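Local coordinates for glycoside hydrolase family 16 protein (Akkermansia muciniphila, PDB 6T2N) that probably cleaves internal beta-galactosidic linkages in mucin O-glycans as an endo-acting family 16 glycoside hydrolase of a human gut bacterium, at residues R46-F60 with I296-A308. Numbering follows the deposited sequence.
With CA (calcium ion), chain C.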
ATOM      1  N   ARG A  46       7.340 -22.152   5.098  1.00103.28           N
ATOM      2  CA  ARG A  46       7.191 -22.430   3.647  1.00108.27           C
ATOM      3  C   ARG A  46       5.800 -22.999   3.341  1.00105.84           C
ATOM      4  O   ARG A  46       5.604 -23.279   2.158  1.00108.99           O
ATOM      5  CB  ARG A  46       8.294 -23.374   3.155  1.00117.21           C
ATOM      6  CG  ARG A  46       9.607 -23.185   3.905  1.00131.78           C
ATOM      7  CD  ARG A  46      10.903 -23.457   3.136  1.00144.46           C
ATOM      8  NE  ARG A  46      12.036 -22.596   3.533  1.00149.42           N
ATOM      9  CZ  ARG A  46      12.142 -21.270   3.293  1.00143.80           C
ATOM     10  NH1 ARG A  46      11.186 -20.600   2.666  1.00138.19           N
ATOM     11  NH2 ARG A  46      13.214 -20.606   3.684  1.00142.07           N
ATOM     12  N   THR A  47       4.876 -23.135   4.314  1.00100.22           N
ATOM     13  CA  THR A  47       3.708 -24.059   4.179  1.00101.92           C
ATOM     14  C   THR A  47       2.358 -23.402   4.504  1.00106.55           C
ATOM     15  O   THR A  47       1.556 -23.189   3.529  1.00108.65           O
ATOM     16  CB  THR A  47       3.974 -25.351   4.954  1.00101.82           C
ATOM     17  OG1 THR A  47       4.830 -25.988   4.018  1.00 99.62           O
ATOM     18  CG2 THR A  47       2.790 -26.247   5.236  1.00102.58           C
ATOM     19  N   LEU A  48       2.055 -23.170   5.790  1.00109.59           N
ATOM     20  CA  LEU A  48       0.680 -22.829   6.293  1.00107.86           C
ATOM     21  C   LEU A  48      -0.297 -23.974   5.988  1.00106.39           C
ATOM     22  O   LEU A  48      -0.336 -24.523   4.882  1.00104.72           O
ATOM     23  CB  LEU A  48       0.158 -21.507   5.703  1.00106.64           C
ATOM     24  CG  LEU A  48       1.007 -20.243   5.918  1.00112.18           C
ATOM     25  CD1 LEU A  48       0.119 -19.006   5.877  1.00108.95           C
ATOM     26  CD2 LEU A  48       1.836 -20.260   7.213  1.00112.68           C
ATOM     27  N   PRO A  49      -1.138 -24.381   6.967  1.00105.21           N
ATOM     28  CA  PRO A  49      -2.223 -25.312   6.677  1.00105.22           C
ATOM     29  C   PRO A  49      -3.184 -24.675   5.655  1.00100.09           C
ATOM     30  O   PRO A  49      -3.362 -23.455   5.684  1.00 92.86           O
ATOM     31  CB  PRO A  49      -2.851 -25.598   8.055  1.00107.90           C
ATOM     32  CG  PRO A  49      -2.427 -24.444   8.943  1.00105.13           C
ATOM     33  CD  PRO A  49      -1.104 -23.970   8.383  1.00104.59           C
ATOM     34  N   GLY A  50      -3.755 -25.515   4.783  1.00 96.72           N
ATOM     35  CA  GLY A  50      -4.486 -25.106   3.574  1.00 93.23           C
ATOM     36  C   GLY A  50      -3.686 -25.412   2.316  1.00 94.15           C
ATOM     37  O   GLY A  50      -4.138 -25.000   1.236  1.00 95.10           O
ATOM     38  N   GLY A  51      -2.533 -26.090   2.428  1.00 96.77           N
ATOM     39  CA  GLY A  51      -1.599 -26.314   1.300  1.00 97.86           C
ATOM     40  C   GLY A  51      -1.230 -25.014   0.584  1.00 97.36           C
ATOM     41  O   GLY A  51      -1.075 -25.034  -0.658  1.00 97.20           O
ATOM     42  N   TRP A  52      -1.131 -23.903   1.327  1.00 94.55           N
ATOM     43  CA  TRP A  52      -0.409 -22.674   0.922  1.00 90.92           C
ATOM     44  C   TRP A  52       1.061 -23.023   0.708  1.00 94.82           C
ATOM     45  O   TRP A  52       1.496 -24.057   1.228  1.00 97.83           O
ATOM     46  CB  TRP A  52      -0.518 -21.623   2.019  1.00 89.07           C
ATOM     47  CG  TRP A  52      -1.906 -21.109   2.201  1.00 87.47           C
ATOM     48  CD1 TRP A  52      -2.769 -21.381   3.221  1.00 88.09           C
ATOM     49  CD2 TRP A  52      -2.590 -20.205   1.326  1.00 82.79           C
ATOM     50  NE1 TRP A  52      -3.939 -20.691   3.048  1.00 84.68           N
ATOM     51  CE2 TRP A  52      -3.856 -19.960   1.897  1.00 81.65           C
ATOM     52  CE3 TRP A  52      -2.237 -19.575   0.134  1.00 82.58           C
ATOM     53  CZ2 TRP A  52      -4.799 -19.137   1.298  1.00 81.32           C
ATOM     54  CZ3 TRP A  52      -3.161 -18.740  -0.450  1.00 84.99           C
ATOM     55  CH2 TRP A  52      -4.432 -18.548   0.112  1.00 84.20           C
ATOM     56  N   VAL A  53       1.817 -22.186   0.004  1.00 93.81           N
ATOM     57  CA  VAL A  53       3.295 -22.350  -0.077  1.00 94.35           C
ATOM     58  C   VAL A  53       3.895 -20.991  -0.437  1.00 91.35           C
ATOM     59  O   VAL A  53       3.323 -20.350  -1.374  1.00 85.08           O
ATOM     60  CB  VAL A  53       3.758 -23.502  -1.007  1.00 99.03           C
ATOM     61  CG1 VAL A  53       2.960 -23.658  -2.284  1.00 99.95           C
ATOM     62  CG2 VAL A  53       5.234 -23.388  -1.348  1.00103.38           C
ATOM     63  N   TYR A  54       4.934 -20.591   0.339  1.00 88.23           N
ATOM     64  CA  TYR A  54       5.746 -19.357   0.183  1.00 84.29           C
ATOM     65  C   TYR A  54       6.140 -19.252  -1.283  1.00 81.38           C
ATOM     66  O   TYR A  54       6.539 -20.247  -1.887  1.00 79.47           O
ATOM     67  CB  TYR A  54       7.015 -19.368   1.052  1.00 88.79           C
ATOM     68  CG  TYR A  54       7.675 -18.026   1.319  1.00 88.09           C
ATOM     69  CD1 TYR A  54       7.153 -17.165   2.265  1.00 88.70           C
ATOM     70  CD2 TYR A  54       8.824 -17.609   0.662  1.00 87.97           C
ATOM     71  CE1 TYR A  54       7.726 -15.932   2.536  1.00 90.91           C
ATOM     72  CE2 TYR A  54       9.423 -16.381   0.937  1.00 90.23           C
ATOM     73  CZ  TYR A  54       8.879 -15.528   1.887  1.00 92.12           C
ATOM     74  OH  TYR A  54       9.399 -14.288   2.218  1.00 88.28           O
ATOM     75  N   VAL A  55       5.995 -18.057  -1.833  1.00 82.15           N
ATOM     76  CA  VAL A  55       6.297 -17.748  -3.260  1.00 84.58           C
ATOM     77  C   VAL A  55       7.234 -16.539  -3.326  1.00 83.22           C
ATOM     78  O   VAL A  55       8.017 -16.488  -4.285  1.00 84.01           O
ATOM     79  CB  VAL A  55       5.009 -17.489  -4.074  1.00 83.65           C
ATOM     80  CG1 VAL A  55       5.303 -17.519  -5.567  1.00 85.43           C
ATOM     81  CG2 VAL A  55       3.884 -18.466  -3.729  1.00 82.46           C
ATOM     82  N   TRP A  56       7.130 -15.593  -2.383  1.00 79.08           N
ATOM     83  CA  TRP A  56       7.896 -14.321  -2.415  1.00 76.90           C
ATOM     84  C   TRP A  56       7.752 -13.596  -1.081  1.00 75.30           C
ATOM     85  O   TRP A  56       6.696 -13.748  -0.420  1.00 75.24           O
ATOM     86  CB  TRP A  56       7.418 -13.462  -3.589  1.00 74.51           C
ATOM     87  CG  TRP A  56       8.222 -12.241  -3.927  1.00 74.03           C
ATOM     88  CD1 TRP A  56       9.145 -12.115  -4.925  1.00 75.71           C
ATOM     89  CD2 TRP A  56       8.093 -10.929  -3.348  1.00 72.05           C
ATOM     90  NE1 TRP A  56       9.625 -10.834  -4.984  1.00 73.24           N
ATOM     91  CE2 TRP A  56       8.982 -10.083  -4.040  1.00 70.88           C
ATOM     92  CE3 TRP A  56       7.298 -10.391  -2.332  1.00 70.33           C
ATOM     93  CZ2 TRP A  56       9.094  -8.733  -3.742  1.00 72.08           C
ATOM     94  CZ3 TRP A  56       7.404  -9.057  -2.037  1.00 68.68           C
ATOM     95  CH2 TRP A  56       8.287  -8.241  -2.742  1.00 72.00           C
ATOM     96  N   GLY A  57       8.805 -12.864  -0.699  1.00 77.43           N
ATOM     97  CA  GLY A  57       8.778 -12.001   0.491  1.00 75.93           C
ATOM     98  C   GLY A  57      10.156 -11.579   0.997  1.00 75.69           C
ATOM     99  O   GLY A  57      11.179 -11.518   0.248  1.00 69.17           O
ATOM    100  N   ASP A  58      10.168 -11.183   2.255  1.00 77.57           N
ATOM    101  CA  ASP A  58      11.280 -10.382   2.821  1.00 80.02           C
ATOM    102  C   ASP A  58      11.036 -10.341   4.324  1.00 80.96           C
ATOM    103  O   ASP A  58       9.905  -9.974   4.757  1.00 76.55           O
ATOM    104  CB  ASP A  58      11.411  -8.991   2.175  1.00 79.17           C
ATOM    105  CG  ASP A  58      12.837  -8.445   2.108  1.00 81.27           C
ATOM    106  OD1 ASP A  58      13.610  -8.686   3.083  1.00 79.00           O
ATOM    107  OD2 ASP A  58      13.166  -7.794   1.070  1.00 83.20           O
ATOM    108  N   GLU A  59      12.033 -10.814   5.062  1.00 84.11           N
ATOM    109  CA  GLU A  59      12.022 -10.760   6.533  1.00 84.86           C
ATOM    110  C   GLU A  59      12.888  -9.571   6.916  1.00 82.87           C
ATOM    111  O   GLU A  59      12.816  -9.180   8.069  1.00 85.49           O
ATOM    112  CB  GLU A  59      12.405 -12.137   7.064  1.00 87.83           C
ATOM    113  CG  GLU A  59      11.644 -13.240   6.334  1.00 87.31           C
ATOM    114  CD  GLU A  59      10.087 -13.040   6.426  1.00 90.20           C
ATOM    115  OE1 GLU A  59       9.668 -13.108   7.619  1.00 90.56           O
ATOM    116  OE2 GLU A  59       9.347 -13.020   5.372  1.00 82.96           O
ATOM    117  N   PHE A  60      13.570  -8.967   5.935  1.00 82.05           N
ATOM    118  CA  PHE A  60      14.373  -7.735   6.111  1.00 82.75           C
ATOM    119  C   PHE A  60      15.441  -7.983   7.152  1.00 87.51           C
ATOM    120  O   PHE A  60      15.432  -7.298   8.177  1.00 91.50           O
ATOM    121  CB  PHE A  60      13.497  -6.590   6.610  1.00 81.28           C
ATOM    122  CG  PHE A  60      12.462  -6.186   5.593  1.00 79.52           C
ATOM    123  CD1 PHE A  60      12.862  -5.706   4.347  1.00 77.59           C
ATOM    124  CD2 PHE A  60      11.103  -6.330   5.862  1.00 75.48           C
ATOM    125  CE1 PHE A  60      11.913  -5.370   3.393  1.00 73.63           C
ATOM    126  CE2 PHE A  60      10.162  -5.978   4.913  1.00 69.77           C
ATOM    127  CZ  PHE A  60      10.574  -5.497   3.688  1.00 71.06           C
ATOM    128  N   ILE A 296       8.129  -2.398   9.281  1.00 66.00           N
ATOM    129  CA  ILE A 296       7.527  -3.625   8.674  1.00 66.40           C
ATOM    130  C   ILE A 296       8.402  -4.802   9.092  1.00 67.80           C
ATOM    131  O   ILE A 296       9.561  -4.891   8.605  1.00 68.35           O
ATOM    132  CB  ILE A 296       7.422  -3.522   7.140  1.00 63.77           C
ATOM    133  CG1 ILE A 296       6.440  -2.445   6.710  1.00 63.42           C
ATOM    134  CG2 ILE A 296       7.061  -4.855   6.552  1.00 65.01           C
ATOM    135  CD1 ILE A 296       7.096  -1.140   6.426  1.00 65.99           C
ATOM    136  N   ASP A 297       7.893  -5.675   9.951  1.00 67.05           N
ATOM    137  CA  ASP A 297       8.678  -6.884  10.306  1.00 70.51           C
ATOM    138  C   ASP A 297       8.808  -7.775   9.055  1.00 68.06           C
ATOM    139  O   ASP A 297       9.904  -8.209   8.756  1.00 71.96           O
ATOM    140  CB  ASP A 297       8.139  -7.559  11.565  1.00 72.31           C
ATOM    141  CG  ASP A 297       9.084  -8.598  12.134  1.00 77.68           C
ATOM    142  OD1 ASP A 297      10.316  -8.344  12.221  1.00 86.31           O
ATOM    143  OD2 ASP A 297       8.585  -9.644  12.508  1.00 83.79           O
ATOM    144  N   TYR A 298       7.749  -8.075   8.326  1.00 66.73           N
ATOM    145  CA  TYR A 298       7.900  -8.958   7.146  1.00 67.47           C
ATOM    146  C   TYR A 298       6.788  -8.760   6.111  1.00 64.70           C
ATOM    147  O   TYR A 298       5.703  -8.174   6.379  1.00 61.47           O
ATOM    148  CB  TYR A 298       8.022 -10.424   7.572  1.00 69.16           C
ATOM    149  CG  TYR A 298       6.860 -10.993   8.336  1.00 70.29           C
ATOM    150  CD1 TYR A 298       5.623 -11.217   7.736  1.00 71.46           C
ATOM    151  CD2 TYR A 298       7.001 -11.353   9.664  1.00 72.18           C
ATOM    152  CE1 TYR A 298       4.563 -11.773   8.445  1.00 70.76           C
ATOM    153  CE2 TYR A 298       5.956 -11.919  10.382  1.00 73.66           C
ATOM    154  CZ  TYR A 298       4.737 -12.130   9.772  1.00 71.51           C
ATOM    155  OH  TYR A 298       3.724 -12.645  10.505  1.00 71.62           O
ATOM    156  N   VAL A 299       7.120  -9.224   4.913  1.00 65.19           N
ATOM    157  CA  VAL A 299       6.190  -9.359   3.766  1.00 67.79           C
ATOM    158  C   VAL A 299       6.343 -10.783   3.248  1.00 73.21           C
ATOM    159  O   VAL A 299       7.469 -11.145   2.881  1.00 83.79           O
ATOM    160  CB  VAL A 299       6.492  -8.298   2.699  1.00 65.14           C
ATOM    161  CG1 VAL A 299       5.631  -8.488   1.450  1.00 65.02           C
ATOM    162  CG2 VAL A 299       6.349  -6.899   3.289  1.00 59.44           C
ATOM    163  N   ARG A 300       5.268 -11.571   3.316  1.00 77.31           N
ATOM    164  CA  ARG A 300       5.204 -12.971   2.824  1.00 78.08           C
ATOM    165  C   ARG A 300       3.982 -13.146   1.941  1.00 77.67           C
ATOM    166  O   ARG A 300       2.842 -12.919   2.442  1.00 75.89           O
ATOM    167  CB  ARG A 300       5.082 -13.914   4.005  1.00 81.73           C
ATOM    168  CG  ARG A 300       6.163 -13.653   5.033  1.00 86.41           C
ATOM    169  CD  ARG A 300       5.966 -14.580   6.198  1.00 90.15           C
ATOM    170  NE  ARG A 300       7.032 -14.456   7.175  1.00 88.61           N
ATOM    171  CZ  ARG A 300       6.883 -14.732   8.454  1.00 90.58           C
ATOM    172  NH1 ARG A 300       5.720 -15.121   8.933  1.00 93.94           N
ATOM    173  NH2 ARG A 300       7.894 -14.625   9.275  1.00 95.74           N
ATOM    174  N   PHE A 301       4.237 -13.497   0.683  1.00 77.82           N
ATOM    175  CA  PHE A 301       3.219 -13.871  -0.326  1.00 76.69           C
ATOM    176  C   PHE A 301       3.154 -15.395  -0.448  1.00 77.78           C
ATOM    177  O   PHE A 301       4.237 -15.971  -0.689  1.00 79.17           O
ATOM    178  CB  PHE A 301       3.598 -13.285  -1.679  1.00 75.08           C
ATOM    179  CG  PHE A 301       2.554 -13.539  -2.728  1.00 77.24           C
ATOM    180  CD1 PHE A 301       1.223 -13.237  -2.485  1.00 76.54           C
ATOM    181  CD2 PHE A 301       2.899 -14.051  -3.960  1.00 80.17           C
ATOM    182  CE1 PHE A 301       0.259 -13.417  -3.453  1.00 74.86           C
ATOM    183  CE2 PHE A 301       1.937 -14.204  -4.942  1.00 79.85           C
ATOM    184  CZ  PHE A 301       0.626 -13.884  -4.688  1.00 78.65           C
ATOM    185  N   TYR A 302       1.968 -16.008  -0.285  1.00 78.55           N
ATOM    186  CA  TYR A 302       1.726 -17.475  -0.481  1.00 82.94           C
ATOM    187  C   TYR A 302       0.621 -17.770  -1.525  1.00 80.49           C
ATOM    188  O   TYR A 302      -0.295 -16.937  -1.716  1.00 80.76           O
ATOM    189  CB  TYR A 302       1.300 -18.161   0.819  1.00 85.19           C
ATOM    190  CG  TYR A 302       2.239 -18.077   1.997  1.00 86.05           C
ATOM    191  CD1 TYR A 302       2.278 -16.949   2.801  1.00 85.48           C
ATOM    192  CD2 TYR A 302       3.025 -19.155   2.364  1.00 86.83           C
ATOM    193  CE1 TYR A 302       3.093 -16.877   3.920  1.00 85.55           C
ATOM    194  CE2 TYR A 302       3.843 -19.102   3.479  1.00 87.08           C
ATOM    195  CZ  TYR A 302       3.874 -17.964   4.266  1.00 87.75           C
ATOM    196  OH  TYR A 302       4.679 -17.882   5.370  1.00 91.39           O
ATOM    197  N   GLN A 303       0.679 -18.954  -2.152  1.00 81.40           N
ATOM    198  CA  GLN A 303      -0.273 -19.426  -3.212  1.00 80.06           C
ATOM    199  C   GLN A 303      -0.552 -20.937  -3.096  1.00 83.03           C
ATOM    200  O   GLN A 303       0.395 -21.734  -3.048  1.00 83.74           O
ATOM    201  CB  GLN A 303       0.287 -19.160  -4.621  1.00 77.11           C
ATOM    202  CG  GLN A 303       0.236 -17.677  -5.048  1.00 71.55           C
ATOM    203  CD  GLN A 303       0.629 -17.446  -6.562  1.00 72.84           C
ATOM    204  OE1 GLN A 303       1.614 -18.195  -6.944  1.00 68.68           O
ATOM    205  NE2 GLN A 303       0.018 -16.399  -7.300  1.00 70.77           N
ATOM    206  N   THR A 304      -1.820 -21.344  -3.121  1.00 85.43           N
ATOM    207  CA  THR A 304      -2.183 -22.774  -3.333  1.00 90.58           C
ATOM    208  C   THR A 304      -1.989 -23.078  -4.820  1.00 92.17           C
ATOM    209  O   THR A 304      -1.909 -22.099  -5.616  1.00 90.50           O
ATOM    210  CB  THR A 304      -3.592 -23.128  -2.824  1.00 89.63           C
ATOM    211  OG1 THR A 304      -4.622 -22.484  -3.581  1.00 87.28           O
ATOM    212  CG2 THR A 304      -3.768 -22.796  -1.357  1.00 87.95           C
ATOM    213  N   LYS A 305      -1.873 -24.366  -5.164  1.00 95.75           N
ATOM    214  CA  LYS A 305      -1.918 -24.862  -6.562  1.00 99.00           C
ATOM    215  C   LYS A 305      -3.034 -24.093  -7.271  1.00 98.75           C
ATOM    216  O   LYS A 305      -2.828 -23.603  -8.410  1.00 97.20           O
ATOM    217  CB  LYS A 305      -2.216 -26.364  -6.566  1.00104.68           C
ATOM    218  CG  LYS A 305      -2.278 -27.020  -7.943  1.00110.70           C
ATOM    219  CD  LYS A 305      -1.062 -27.877  -8.293  1.00115.70           C
ATOM    220  CE  LYS A 305      -1.124 -29.282  -7.721  1.00119.84           C
ATOM    221  NZ  LYS A 305       0.179 -29.980  -7.798  1.00121.84           N
ATOM    222  N   GLU A 306      -4.159 -23.985  -6.557  1.00 98.67           N
ATOM    223  CA  GLU A 306      -5.418 -23.331  -6.979  1.00 99.09           C
ATOM    224  C   GLU A 306      -5.153 -21.870  -7.409  1.00 91.56           C
ATOM    225  O   GLU A 306      -5.597 -21.479  -8.515  1.00 86.79           O
ATOM    226  CB  GLU A 306      -6.392 -23.478  -5.804  1.00106.69           C
ATOM    227  CG  GLU A 306      -7.813 -23.016  -6.097  1.00113.06           C
ATOM    228  CD  GLU A 306      -8.624 -23.950  -6.981  1.00118.70           C
ATOM    229  OE1 GLU A 306      -8.039 -24.941  -7.498  1.00124.81           O
ATOM    230  OE2 GLU A 306      -9.839 -23.682  -7.149  1.00117.45           O
ATOM    231  N   HIS A 307      -4.465 -21.070  -6.578  1.00 89.26           N
ATOM    232  CA  HIS A 307      -4.264 -19.579  -6.779  1.00 86.26           C
ATOM    233  C   HIS A 307      -3.336 -19.274  -7.987  1.00 86.48           C
ATOM    234  O   HIS A 307      -3.701 -18.299  -8.814  1.00 85.69           O
ATOM    235  CB  HIS A 307      -3.622 -18.842  -5.595  1.00 80.43           C
ATOM    236  CG  HIS A 307      -4.667 -18.765  -4.385  1.00 82.56           C
ATOM    237  ND1 HIS A 307      -4.779 -19.750  -3.397  1.00 87.04           N
ATOM    238  CD2 HIS A 307      -5.672 -17.808  -3.958  1.00 83.32           C
ATOM    239  CE1 HIS A 307      -5.739 -19.409  -2.429  1.00 86.95           C
ATOM    240  NE2 HIS A 307      -6.372 -18.225  -2.757  1.00 85.18           N
ATOM    241  N   ALA A 308      -2.319 -20.104  -8.192  1.00 83.61           N
ATOM    242  CA  ALA A 308      -1.451 -20.024  -9.396  1.00 82.27           C
ATOM    243  C   ALA A 308      -2.175 -20.543 -10.653  1.00 83.38           C
ATOM    244  O   ALA A 308      -1.863 -20.025 -11.750  1.00 81.17           O
ATOM    245  CB  ALA A 308      -0.206 -20.807  -9.116  1.00 85.52           C
TER
HETATM  246 CA    CA C 401      11.790  -9.368  10.156  1.00113.02          CA
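Leu48 lays its CG over one face of the Tyr302 ring, 4.1 Å from the centroid and 19° off the normal, a CH-pi contact. Tyr302 OH is taken by the carbonyl of Pro45. Trp52 follows with its six-membered ring under Thr304 CG2, again CH-pi by position (4.0 Å to the centroid), while the His307 ring is roughly parallel to it but slid apart with little overlap, at a spacing that is doubtful in the model. Thr304 stands at the N-cap position, right before the helix that starts at Lys305, and its OG1 shares a hydrogen bond with His307 ND1 (2.7 Å). At Tyr54, CG sits anti to the backbone N (chi1 -161°), which brings the ring edge up to the Tyr302 face opposite Leu48, a T-shaped pair with planes at 82°. Val55 N and, weakly, Trp56 N both donate to Phe301 O, the signature of a classic beta bulge; Phe301 N returns a bond to Trp56 O (2.7 Å), and past the bulge the antiparallel pairing continues through Asp58 and Val299. Strand 57-58 thus joins strand 292-302 in one of the two curved sheets of the family 16 beta-jelly-roll sandwich. Bent at chi2, Glu59 folds its carboxylate back to Arg300, whose NE and NH2 (2.9 Å) grip OE1 side-on from the same face of its plane; the guanidinium carbon lies over the centre of the Tyr298 ring. A leucine in place of Arg300 would probably leave the Glu59 carboxylate without its countercharge and free to turn. Glu59 O binds the calcium ion at 2.3 Å, joined by Asp297 O, Asp297 OD1 and Gly98 O. Phe60 brings CE2 against Ile296 CG2 (3.7 Å).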